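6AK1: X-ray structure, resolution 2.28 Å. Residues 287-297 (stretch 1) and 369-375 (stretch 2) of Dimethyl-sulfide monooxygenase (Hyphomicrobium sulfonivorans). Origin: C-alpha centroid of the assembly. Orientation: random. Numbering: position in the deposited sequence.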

# COMPACT_ATOMS: atom_id res chain seq x y z
N ASP A 287 -18.55 -21.47 -6.90
CA ASP A 287 -18.39 -22.63 -7.78
C ASP A 287 -18.92 -22.38 -9.19
O ASP A 287 -18.47 -23.05 -10.13
N SER A 288 -19.85 -21.45 -9.37
CA SER A 288 -20.43 -21.15 -10.67
C SER A 288 -20.69 -19.65 -10.77
O SER A 288 -20.65 -18.93 -9.76
N ASP A 289 -20.95 -19.17 -12.00
CA ASP A 289 -21.35 -17.78 -12.15
C ASP A 289 -22.62 -17.51 -11.37
O ASP A 289 -22.79 -16.42 -10.80
N GLU A 290 -23.53 -18.49 -11.32
CA GLU A 290 -24.80 -18.31 -10.62
C GLU A 290 -24.58 -18.19 -9.12
O GLU A 290 -25.21 -17.36 -8.46
N ALA A 291 -23.69 -19.02 -8.57
CA ALA A 291 -23.38 -18.92 -7.15
C ALA A 291 -22.66 -17.62 -6.83
O ALA A 291 -22.98 -16.97 -5.83
N ALA A 292 -21.71 -17.22 -7.68
CA ALA A 292 -21.01 -15.95 -7.45
C ALA A 292 -21.98 -14.79 -7.46
O ALA A 292 -21.88 -13.88 -6.63
N GLU A 293 -22.96 -14.82 -8.36
CA GLU A 293 -23.92 -13.73 -8.44
C GLU A 293 -24.84 -13.71 -7.22
O GLU A 293 -25.11 -12.63 -6.67
N ALA A 294 -25.32 -14.87 -6.77
CA ALA A 294 -26.18 -14.89 -5.58
C ALA A 294 -25.43 -14.43 -4.33
O ALA A 294 -26.02 -13.80 -3.46
N LYS A 295 -24.13 -14.77 -4.22
CA LYS A 295 -23.33 -14.26 -3.11
C LYS A 295 -23.21 -12.74 -3.18
O LYS A 295 -23.36 -12.04 -2.16
N TYR A 296 -22.97 -12.21 -4.38
CA TYR A 296 -22.92 -10.76 -4.58
C TYR A 296 -24.21 -10.08 -4.11
O TYR A 296 -24.16 -9.08 -3.38
N GLN A 297 -25.37 -10.60 -4.51
CA GLN A 297 -26.63 -9.98 -4.12
C GLN A 297 -26.86 -10.13 -2.63
O GLN A 297 -27.42 -9.24 -1.99
N PRO A 369 -13.03 -1.53 -9.62
CA PRO A 369 -13.87 -2.51 -10.31
C PRO A 369 -14.22 -3.70 -9.42
O PRO A 369 -13.47 -4.07 -8.51
N VAL A 370 -15.37 -4.28 -9.70
CA VAL A 370 -15.86 -5.47 -9.02
C VAL A 370 -16.00 -6.58 -10.05
O VAL A 370 -16.59 -6.37 -11.12
N LEU A 371 -15.46 -7.75 -9.75
CA LEU A 371 -15.45 -8.87 -10.68
C LEU A 371 -16.21 -10.02 -10.04
O LEU A 371 -15.79 -10.57 -9.01
N VAL A 372 -17.34 -10.39 -10.64
CA VAL A 372 -18.24 -11.42 -10.13
C VAL A 372 -18.31 -12.55 -11.15
O VAL A 372 -18.55 -12.30 -12.33
N GLY A 373 -18.09 -13.78 -10.70
CA GLY A 373 -18.17 -14.92 -11.60
C GLY A 373 -17.61 -16.17 -10.95
O GLY A 373 -17.05 -16.14 -9.85
N GLY A 374 -17.79 -17.29 -11.66
CA GLY A 374 -17.14 -18.53 -11.31
C GLY A 374 -15.68 -18.53 -11.72
O GLY A 374 -15.16 -17.55 -12.27
N PRO A 375 -15.00 -19.65 -11.47
CA PRO A 375 -13.53 -19.68 -11.68
C PRO A 375 -13.08 -19.34 -13.09
O PRO A 375 -12.10 -18.60 -13.25

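The most distinctive feature of this contact is a single short hydrogen bond in which a side chain of the helix receives a backbone amide of the other stretch: G374 N donates to D289 OD1 at 2.6 Å, nearly straight at 168°. D289, in the first turn of helix 289-297, has a CA-to-CB bond that runs sideways, but its m rotamer (chi1 -65°) brings the carboxylate to the glycine turn. A short acid suits this place, since it reaches the amide without a long, flexible chain.

G374, which has no side chain, lets the backbones come close, with the CA atoms of S288 and G374 4.3 Å apart. A CB on G374 would point toward the helix start, tight against S288 C and D289 N and clashing with P375 CD of its own stretch. P375 lies beside this turn, its CD 3.7 Å from D287 O.

Farther along the helix, A292 points toward the strand. Its small methyl fits close to the backbone, CB lying 3.2 Å from G373 O, and also meets V372, with A292 CB 4.0 Å from V372 CG1. V372, chi1 t, points toward the helix and has the largest covered area of any residue here. V372 CG1 lies 3.8 Å from E293 OE1 and also approaches the CB of Y296, while V372 CG2 sits over one face of the Y296 ring, 3.8 Å from Y296 CD1, in a CH-pi contact. The t rotamer of Y296 carries its ring along the strand to V370, also t, where Y296 CE1 and V370 CG1 are 4.0 Å apart. Branched, apolar valines suit this strand because they offer methyl groups to the helix, and the broad tyrosine ring reaches both.

Polar groups also brace the helix itself. S288, chi1 p, points away from the glycines and caps the helix, S288 OG accepting from A291 N at 3.0 Å. One turn apart, Q297 NE2 donates to E293 OE2 at 2.6 Å.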

# COMPACT_ATOMS: atom_id res chain seq x y z
CB ASP A 287 -19.08 -23.86 -7.20
CG ASP A 287 -18.44 -25.16 -7.68
OD1 ASP A 287 -17.23 -25.15 -7.96
OD2 ASP A 287 -19.15 -26.18 -7.78
CB SER A 288 -21.74 -21.92 -10.89
OG SER A 288 -22.75 -21.43 -10.02
CB ASP A 289 -21.55 -17.42 -13.62
CG ASP A 289 -20.27 -17.50 -14.45
OD1 ASP A 289 -19.17 -17.47 -13.88
OD2 ASP A 289 -20.38 -17.61 -15.69
CB GLU A 290 -25.74 -19.49 -10.91
CG GLU A 290 -26.17 -19.70 -12.37
CD GLU A 290 -25.01 -19.99 -13.34
OE1 GLU A 290 -25.06 -19.46 -14.47
OE2 GLU A 290 -24.06 -20.73 -12.98
CB ALA A 291 -22.56 -20.13 -6.70
CB ALA A 292 -19.92 -15.74 -8.50
CB GLU A 293 -24.73 -13.85 -9.74
CG GLU A 293 -25.82 -12.79 -9.93
CD GLU A 293 -25.27 -11.36 -9.96
OE1 GLU A 293 -24.13 -11.14 -10.45
OE2 GLU A 293 -25.98 -10.45 -9.49
CB ALA A 294 -26.77 -16.28 -5.37
CB LYS A 295 -21.95 -14.92 -3.13
CG LYS A 295 -20.99 -14.40 -2.08
CD LYS A 295 -19.65 -15.16 -2.12
CE LYS A 295 -19.83 -16.65 -1.83
NZ LYS A 295 -18.59 -17.42 -2.13
CB TYR A 296 -22.67 -10.48 -6.06
CG TYR A 296 -22.63 -9.02 -6.43
CD1 TYR A 296 -21.58 -8.21 -6.02
CD2 TYR A 296 -23.63 -8.46 -7.22
CE1 TYR A 296 -21.53 -6.86 -6.37
CE2 TYR A 296 -23.59 -7.10 -7.57
CZ TYR A 296 -22.53 -6.32 -7.14
OH TYR A 296 -22.48 -4.99 -7.48
CB GLN A 297 -27.78 -10.60 -4.92
CG GLN A 297 -27.64 -10.42 -6.45
CD GLN A 297 -27.80 -8.98 -6.89
OE1 GLN A 297 -28.30 -8.13 -6.14
NE2 GLN A 297 -27.34 -8.68 -8.11
CB PRO A 369 -13.02 -2.93 -11.51
CG PRO A 369 -11.60 -2.63 -11.09
CD PRO A 369 -11.66 -1.47 -10.16
CB VAL A 370 -17.21 -5.20 -8.32
CG1 VAL A 370 -17.71 -6.45 -7.61
CG2 VAL A 370 -17.06 -4.05 -7.36
CB LEU A 371 -14.01 -9.26 -11.03
CG LEU A 371 -13.76 -10.59 -11.74
CD1 LEU A 371 -14.61 -10.72 -13.03
CD2 LEU A 371 -12.27 -10.75 -12.03
CB VAL A 372 -19.64 -10.85 -9.84
CG1 VAL A 372 -20.59 -11.93 -9.37
CG2 VAL A 372 -19.57 -9.71 -8.83
CB PRO A 375 -13.16 -21.12 -11.29
CG PRO A 375 -14.25 -21.55 -10.35
CD PRO A 375 -15.50 -20.91 -10.88